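Local coordinates for protein pyridoxamine 5'-phosphate oxidase (Burkholderia, PDB 4HMW) that uses FMN and molecular oxygen to catalyse several oxidations in the terminal steps of core phenazine antibiotic biosynthesis, at residues G108-S114 with E184-A190; P26-P30 with R198-E202. One frame throughout, in Å; residues are numbered along the deposited sequence.

Contact 1 of 2, residues G108-S114 with E184-A190; sequences GQQIMIS and EMEFWAA. With FMN (flavin mononucleotide), chain C.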
loop_
_atom_site.group_PDB
_atom_site.type_symbol
_atom_site.label_atom_id
_atom_site.label_comp_id
_atom_site.label_asym_id
_atom_site.label_seq_id
_atom_site.Cartn_x
_atom_site.Cartn_y
_atom_site.Cartn_z
ATOM N N GLY B 108 3.189 15.068 2.083
ATOM C CA GLY B 108 4.398 14.308 1.992
ATOM C C GLY B 108 4.642 13.427 3.193
ATOM O O GLY B 108 5.778 13.341 3.686
ATOM N N GLN B 109 3.609 12.703 3.635
ATOM C CA GLN B 109 3.760 11.841 4.816
ATOM C C GLN B 109 3.329 10.416 4.528
ATOM O O GLN B 109 2.369 10.165 3.805
ATOM C CB GLN B 109 2.926 12.379 6.021
ATOM C CG GLN B 109 3.476 13.652 6.621
ATOM C CD GLN B 109 2.494 14.263 7.608
ATOM O OE1 GLN B 109 1.364 14.618 7.263
ATOM N NE2 GLN B 109 2.927 14.418 8.839
ATOM N N GLN B 110 4.063 9.478 5.089
ATOM C CA GLN B 110 3.607 8.095 5.051
ATOM C C GLN B 110 3.700 7.509 6.471
ATOM O O GLN B 110 4.491 7.949 7.297
ATOM C CB GLN B 110 4.309 7.224 3.983
ATOM C CG GLN B 110 5.716 7.181 4.050
ATOM C CD GLN B 110 6.431 6.324 2.963
ATOM O OE1 GLN B 110 5.982 5.258 2.535
ATOM N NE2 GLN B 110 7.598 6.798 2.571
ATOM N N ILE B 111 2.828 6.544 6.747
ATOM C CA ILE B 111 2.880 5.819 7.997
ATOM C C ILE B 111 2.760 4.350 7.704
ATOM O O ILE B 111 1.840 3.910 7.025
ATOM C CB ILE B 111 1.745 6.210 8.979
ATOM C CG1 ILE B 111 1.676 7.731 9.162
ATOM C CG2 ILE B 111 1.970 5.523 10.317
ATOM C CD1 ILE B 111 0.491 8.182 10.080
ATOM N N MET B 112 3.697 3.583 8.224
ATOM C CA MET B 112 3.709 2.129 8.053
ATOM C C MET B 112 3.357 1.501 9.380
ATOM O O MET B 112 3.945 1.862 10.392
ATOM C CB MET B 112 5.086 1.638 7.677
ATOM C CG MET B 112 5.137 0.140 7.512
ATOM S SD MET B 112 6.773 -0.592 7.477
ATOM C CE MET B 112 7.132 -0.614 9.242
ATOM N N ILE B 113 2.403 0.570 9.366
ATOM C CA ILE B 113 1.931 -0.113 10.572
ATOM C C ILE B 113 2.084 -1.588 10.314
ATOM O O ILE B 113 1.391 -2.147 9.478
ATOM C CB ILE B 113 0.452 0.233 10.836
ATOM C CG1 ILE B 113 0.274 1.757 10.841
ATOM C CG2 ILE B 113 -0.078 -0.357 12.150
ATOM C CD1 ILE B 113 -1.154 2.234 10.638
ATOM N N SER B 114 3.022 -2.234 10.981
ATOM C CA SER B 114 3.208 -3.668 10.795
ATOM C C SER B 114 2.879 -4.389 12.078
ATOM O O SER B 114 3.332 -3.999 13.151
ATOM C CB SER B 114 4.633 -3.973 10.366
ATOM O OG SER B 114 4.827 -3.600 9.021
ATOM N N GLU B 184 5.482 -2.676 15.099
ATOM C CA GLU B 184 6.459 -1.782 14.475
ATOM C C GLU B 184 5.679 -0.723 13.729
ATOM O O GLU B 184 4.704 -1.038 13.076
ATOM C CB GLU B 184 7.391 -2.538 13.510
ATOM C CG GLU B 184 8.423 -1.636 12.839
ATOM C CD GLU B 184 9.337 -2.387 11.861
ATOM O OE1 GLU B 184 10.300 -1.766 11.361
ATOM O OE2 GLU B 184 9.119 -3.604 11.599
ATOM N N MET B 185 6.086 0.538 13.848
ATOM C CA MET B 185 5.553 1.612 13.012
ATOM C C MET B 185 6.650 2.530 12.525
ATOM O O MET B 185 7.619 2.727 13.196
ATOM C CB MET B 185 4.542 2.448 13.787
ATOM C CG MET B 185 3.330 1.650 14.119
ATOM S SD MET B 185 2.016 2.538 14.920
ATOM C CE MET B 185 1.825 3.936 13.923
ATOM N N GLU B 186 6.487 3.087 11.334
ATOM C CA GLU B 186 7.394 4.135 10.890
ATOM C C GLU B 186 6.605 5.315 10.445
ATOM O O GLU B 186 5.544 5.181 9.765
ATOM C CB GLU B 186 8.297 3.731 9.702
ATOM C CG GLU B 186 9.285 4.910 9.368
ATOM C CD GLU B 186 10.036 4.851 8.018
ATOM O OE1 GLU B 186 10.201 3.739 7.423
ATOM O OE2 GLU B 186 10.498 5.945 7.570
ATOM N N PHE B 187 7.121 6.479 10.827
ATOM C CA PHE B 187 6.558 7.765 10.443
ATOM C C PHE B 187 7.577 8.430 9.546
ATOM O O PHE B 187 8.734 8.589 9.934
ATOM C CB PHE B 187 6.327 8.580 11.692
ATOM C CG PHE B 187 5.244 8.019 12.575
ATOM C CD1 PHE B 187 5.546 7.006 13.471
ATOM C CD2 PHE B 187 3.952 8.491 12.514
ATOM C CE1 PHE B 187 4.589 6.452 14.259
ATOM C CE2 PHE B 187 2.978 7.948 13.334
ATOM C CZ PHE B 187 3.306 6.917 14.211
ATOM N N TRP B 188 7.155 8.809 8.348
ATOM C CA TRP B 188 8.041 9.414 7.332
ATOM C C TRP B 188 7.486 10.744 6.853
ATOM O O TRP B 188 6.318 10.830 6.514
ATOM C CB TRP B 188 8.117 8.460 6.155
ATOM C CG TRP B 188 9.040 8.793 4.993
ATOM C CD1 TRP B 188 10.267 8.263 4.768
ATOM C CD2 TRP B 188 8.790 9.676 3.891
ATOM N NE1 TRP B 188 10.803 8.728 3.601
ATOM C CE2 TRP B 188 9.911 9.578 3.017
ATOM C CE3 TRP B 188 7.716 10.478 3.515
ATOM C CZ2 TRP B 188 10.004 10.300 1.838
ATOM C CZ3 TRP B 188 7.806 11.176 2.320
ATOM C CH2 TRP B 188 8.940 11.082 1.500
ATOM N N ALA B 189 8.319 11.783 6.816
ATOM C CA ALA B 189 7.862 13.089 6.362
ATOM C C ALA B 189 8.908 13.689 5.445
ATOM O O ALA B 189 10.050 13.869 5.821
ATOM C CB ALA B 189 7.590 13.999 7.518
ATOM N N ALA B 190 8.483 14.025 4.243
ATOM C CA ALA B 190 9.377 14.532 3.203
ATOM C C ALA B 190 9.991 15.868 3.614
ATOM O O ALA B 190 9.359 16.702 4.293
ATOM C CB ALA B 190 8.608 14.714 1.899
HETATM N N1 FMN C . 12.563 4.776 -1.974
HETATM C C2 FMN C . 13.341 4.083 -2.861
HETATM O O2 FMN C . 14.264 3.394 -2.465
HETATM N N3 FMN C . 13.050 4.120 -4.197
HETATM C C4 FMN C . 12.022 4.900 -4.668
HETATM O O4 FMN C . 11.792 4.912 -5.894
HETATM C C4A FMN C . 11.246 5.630 -3.776
HETATM N N5 FMN C . 10.226 6.449 -4.232
HETATM C C5A FMN C . 9.449 7.133 -3.294
HETATM C C6 FMN C . 8.412 7.922 -3.743
HETATM C C7 FMN C . 7.604 8.590 -2.846
HETATM C C7M FMN C . 6.497 9.429 -3.383
HETATM C C8 FMN C . 7.859 8.505 -1.483
HETATM C C8M FMN C . 6.988 9.203 -0.492
HETATM C C9 FMN C . 8.896 7.713 -1.027
HETATM C C9A FMN C . 9.725 7.058 -1.930
HETATM N N10 FMN C . 10.812 6.256 -1.495
HETATM C C10 FMN C . 11.546 5.564 -2.424
HETATM C "C1'" FMN C . 11.203 6.094 -0.070
HETATM C "C2'" FMN C . 10.551 4.853 0.547
HETATM O "O2'" FMN C . 9.159 5.069 0.819
HETATM C "C3'" FMN C . 11.240 4.417 1.841
HETATM O "O3'" FMN C . 11.210 5.505 2.741
HETATM C "C4'" FMN C . 12.678 3.928 1.585
HETATM O "O4'" FMN C . 12.757 3.341 0.299
HETATM C "C5'" FMN C . 13.168 3.013 2.696
HETATM O "O5'" FMN C . 12.281 1.927 2.863
HETATM P P FMN C . 12.695 0.641 3.714
HETATM O O1P FMN C . 13.688 -0.165 2.898
HETATM O O2P FMN C . 13.341 1.131 5.018
HETATM O O3P FMN C . 11.430 -0.127 3.896
#
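Glu184 opens the second strand of an antiparallel pair (axes 4.7 Å apart, directions 176° apart) as a hydrogen-bonded partner of Ser114: Ser114 N donates to Glu184 O (2.9 Å) and Glu184 N to Ser114 O (3.2 Å). Its carboxylate forms a salt bridge with Arg87 of the second subunit. Met185, in a non-hydrogen-bonded pair with Ile113, sets its CE against Ile111 CG2 (3.9 Å) and Ile113 CG1 (4.1 Å). Glu186 exchanges two backbone bonds with Met112 (Met112 N to Glu186 O 2.9 Å, Glu186 N to Met112 O 3.0 Å), and its carboxylate forms a salt bridge with Arg198. Phe187 has its ring face touched by Ile111 CG2 and meets Trp37 of helix 30-43 edge-to-face. Trp188 pairs with Gln110 through two 3.0 Å bonds, Gln110 N to Trp188 O and Trp188 N to Gln110 O; Gln110 NE2 sits over its indole, 3.4 Å from Trp188 CD2, and donates to FMN O2' (2.9 Å). Ala190 N closes the ladder on Gly108 O (2.8 Å), where Gly108 and Gln109 form a G1 bulge opposite Trp104. In this antiparallel FMN-binding sheet of the pyridoxamine 5'-phosphate oxidase family, Ile111, Ile113, Met185, Phe187 and Ala189 thus make a mainly apolar face toward helix 30-43 and its neighbours; a mixed face of Gln110, Met112, Ser114, Glu184, Glu186 and Trp188 turns to FMN and the dimer interface.

Contact 2 of 2, residues P26-P30 with R198-E202; sequences PPSEP and RLRYE. With FMN (flavin mononucleotide), chain C.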
loop_
_atom_site.group_PDB
_atom_site.type_symbol
_atom_site.label_atom_id
_atom_site.label_comp_id
_atom_site.label_asym_id
_atom_site.label_seq_id
_atom_site.Cartn_x
_atom_site.Cartn_y
_atom_site.Cartn_z
ATOM N N PRO B 26 9.980 11.854 20.603
ATOM C CA PRO B 26 8.817 11.005 20.302
ATOM C C PRO B 26 7.901 10.706 21.492
ATOM O O PRO B 26 8.406 10.512 22.575
ATOM C CB PRO B 26 9.469 9.707 19.841
ATOM C CG PRO B 26 10.856 10.088 19.457
ATOM C CD PRO B 26 11.252 11.147 20.369
ATOM N N PRO B 27 6.576 10.654 21.282
ATOM C CA PRO B 27 5.677 10.139 22.322
ATOM C C PRO B 27 6.047 8.703 22.697
ATOM O O PRO B 27 6.586 7.966 21.873
ATOM C CB PRO B 27 4.304 10.154 21.645
ATOM C CG PRO B 27 4.421 11.060 20.511
ATOM C CD PRO B 27 5.849 11.098 20.079
ATOM N N SER B 28 5.739 8.280 23.913
ATOM C CA SER B 28 6.114 6.940 24.346
ATOM C C SER B 28 5.404 5.838 23.559
ATOM O O SER B 28 5.932 4.752 23.418
ATOM C CB SER B 28 5.839 6.759 25.837
ATOM O OG SER B 28 4.490 7.056 26.142
ATOM N N GLU B 29 4.202 6.118 23.069
ATOM C CA GLU B 29 3.412 5.135 22.304
ATOM C C GLU B 29 3.169 5.639 20.892
ATOM O O GLU B 29 2.760 6.771 20.706
ATOM C CB GLU B 29 2.039 4.911 22.965
ATOM C CG GLU B 29 2.085 4.385 24.368
ATOM C CD GLU B 29 1.973 2.885 24.431
ATOM O OE1 GLU B 29 1.878 2.247 23.354
ATOM O OE2 GLU B 29 1.967 2.334 25.561
ATOM N N PRO B 30 3.387 4.802 19.892
ATOM C CA PRO B 30 3.233 5.305 18.511
ATOM C C PRO B 30 1.769 5.634 18.139
ATOM O O PRO B 30 1.505 6.520 17.329
ATOM C CB PRO B 30 3.819 4.187 17.659
ATOM C CG PRO B 30 3.696 2.949 18.509
ATOM C CD PRO B 30 3.888 3.412 19.928
ATOM N N ARG B 198 12.556 10.334 9.295
ATOM C CA ARG B 198 12.137 8.932 9.418
ATOM C C ARG B 198 12.260 8.511 10.855
ATOM O O ARG B 198 13.341 8.505 11.403
ATOM C CB ARG B 198 13.018 8.018 8.572
ATOM C CG ARG B 198 13.004 8.322 7.058
ATOM C CD ARG B 198 13.728 7.222 6.312
ATOM N NE ARG B 198 13.028 5.947 6.442
ATOM C CZ ARG B 198 13.483 4.769 5.995
ATOM N NH1 ARG B 198 14.663 4.688 5.399
ATOM N NH2 ARG B 198 12.736 3.672 6.163
ATOM N N LEU B 199 11.127 8.184 11.475
ATOM C CA LEU B 199 11.088 7.773 12.866
ATOM C C LEU B 199 10.482 6.397 12.941
ATOM O O LEU B 199 9.304 6.186 12.601
ATOM C CB LEU B 199 10.220 8.761 13.675
ATOM C CG LEU B 199 10.077 8.445 15.168
ATOM C CD1 LEU B 199 11.400 8.601 15.923
ATOM C CD2 LEU B 199 9.009 9.368 15.769
ATOM N N ARG B 200 11.275 5.455 13.410
ATOM C CA ARG B 200 10.848 4.072 13.576
ATOM C C ARG B 200 10.580 3.733 15.036
ATOM O O ARG B 200 11.386 4.045 15.897
ATOM C CB ARG B 200 11.914 3.117 13.015
ATOM C CG ARG B 200 11.664 1.663 13.389
ATOM C CD ARG B 200 12.787 0.729 12.967
ATOM N NE ARG B 200 12.963 0.601 11.539
ATOM C CZ ARG B 200 14.098 0.180 10.961
ATOM N NH1 ARG B 200 15.176 -0.095 11.704
ATOM N NH2 ARG B 200 14.176 0.067 9.632
ATOM N N TYR B 201 9.408 3.154 15.288
ATOM C CA TYR B 201 9.051 2.555 16.575
ATOM C C TYR B 201 9.076 1.038 16.476
ATOM O O TYR B 201 8.479 0.469 15.564
ATOM C CB TYR B 201 7.634 2.892 16.978
ATOM C CG TYR B 201 7.404 4.272 17.570
ATOM C CD1 TYR B 201 7.316 5.397 16.750
ATOM C CD2 TYR B 201 7.250 4.450 18.946
ATOM C CE1 TYR B 201 7.073 6.652 17.282
ATOM C CE2 TYR B 201 7.026 5.704 19.490
ATOM C CZ TYR B 201 6.934 6.803 18.641
ATOM O OH TYR B 201 6.675 8.049 19.130
ATOM N N GLU B 202 9.722 0.383 17.430
ATOM C CA GLU B 202 9.706 -1.085 17.484
ATOM C C GLU B 202 9.337 -1.535 18.881
ATOM O O GLU B 202 9.849 -0.995 19.849
ATOM C CB GLU B 202 11.079 -1.679 17.153
ATOM C CG GLU B 202 11.545 -1.544 15.723
ATOM C CD GLU B 202 13.031 -1.939 15.533
ATOM O OE1 GLU B 202 13.918 -1.169 15.982
ATOM O OE2 GLU B 202 13.310 -3.035 14.956
HETATM N N1 FMN C . 12.563 4.776 -1.974
HETATM C C2 FMN C . 13.341 4.083 -2.861
HETATM O O2 FMN C . 14.264 3.394 -2.465
HETATM N N3 FMN C . 13.050 4.120 -4.197
HETATM C C4 FMN C . 12.022 4.900 -4.668
HETATM O O4 FMN C . 11.792 4.912 -5.894
HETATM C C4A FMN C . 11.246 5.630 -3.776
HETATM N N5 FMN C . 10.226 6.449 -4.232
HETATM C C5A FMN C . 9.449 7.133 -3.294
HETATM C C6 FMN C . 8.412 7.922 -3.743
HETATM C C7 FMN C . 7.604 8.590 -2.846
HETATM C C7M FMN C . 6.497 9.429 -3.383
HETATM C C8 FMN C . 7.859 8.505 -1.483
HETATM C C8M FMN C . 6.988 9.203 -0.492
HETATM C C9 FMN C . 8.896 7.713 -1.027
HETATM C C9A FMN C . 9.725 7.058 -1.930
HETATM N N10 FMN C . 10.812 6.256 -1.495
HETATM C C10 FMN C . 11.546 5.564 -2.424
HETATM C "C1'" FMN C . 11.203 6.094 -0.070
HETATM C "C2'" FMN C . 10.551 4.853 0.547
HETATM O "O2'" FMN C . 9.159 5.069 0.819
HETATM C "C3'" FMN C . 11.240 4.417 1.841
HETATM O "O3'" FMN C . 11.210 5.505 2.741
HETATM C "C4'" FMN C . 12.678 3.928 1.585
HETATM O "O4'" FMN C . 12.757 3.341 0.299
HETATM C "C5'" FMN C . 13.168 3.013 2.696
HETATM O "O5'" FMN C . 12.281 1.927 2.863
HETATM P P FMN C . 12.695 0.641 3.714
HETATM O O1P FMN C . 13.688 -0.165 2.898
HETATM O O2P FMN C . 13.341 1.131 5.018
HETATM O O3P FMN C . 11.430 -0.127 3.896
#
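Tyr201 makes most of the strand's side of this contact, reaching from strand 197-204 into a proline-rich loop that forms no backbone ladder with it. Its hydroxyl donates to the carbonyl of Pro27, with Tyr201 OH 2.7 Å from Pro27 O near the plane of the ring. Pro30 lies over a ring face in a CH-pi contact, its CB 3.6 Å from the Tyr201 centroid and 14° off the normal. Pro26 adds apolar packing through CB, 4.0 Å from Tyr201 CZ, and through CG, 3.9 Å from Leu199 CD1. The loop therefore curls about the phenol, held by one polar anchor and by proline rings. On the strand's other side Arg198 binds the cofactor, with Arg198 NH2 donating to FMN O2P (2.9 Å); its guanidinium also forms a salt bridge with Glu186 of the same chain and a hydrogen bond with Ser146 of the second subunit. The backbone of Tyr201 hydrogen-bonds to Met185, while its ring touches Trp208 and Thr210. Pro30 rests on Met185 and Trp208, and Leu199 packs on Leu33: this is packing that fastens the loop before helix 30-43 over the face of C-terminal strands 184-189, 197-204 and 207-212.

In the fold
Contact 1 is a buried strand pair within the sheet, whereas contact 2, only partly buried and farther from the chain centre, fixes a loop onto that sheet. They share a layer: strands 184-189 and 197-204 are neighbours, joined where Met185 O lies 2.8 Å from Tyr201 N, a probable hydrogen bond, and where Glu186 OE2 and Arg198 NE form a 2.8 Å salt bridge. Regular backbone bonds dominate contact 1; side-chain packing and one hydroxyl bond make contact 2. Both bring residues to one FMN, in a site completed by the second subunit.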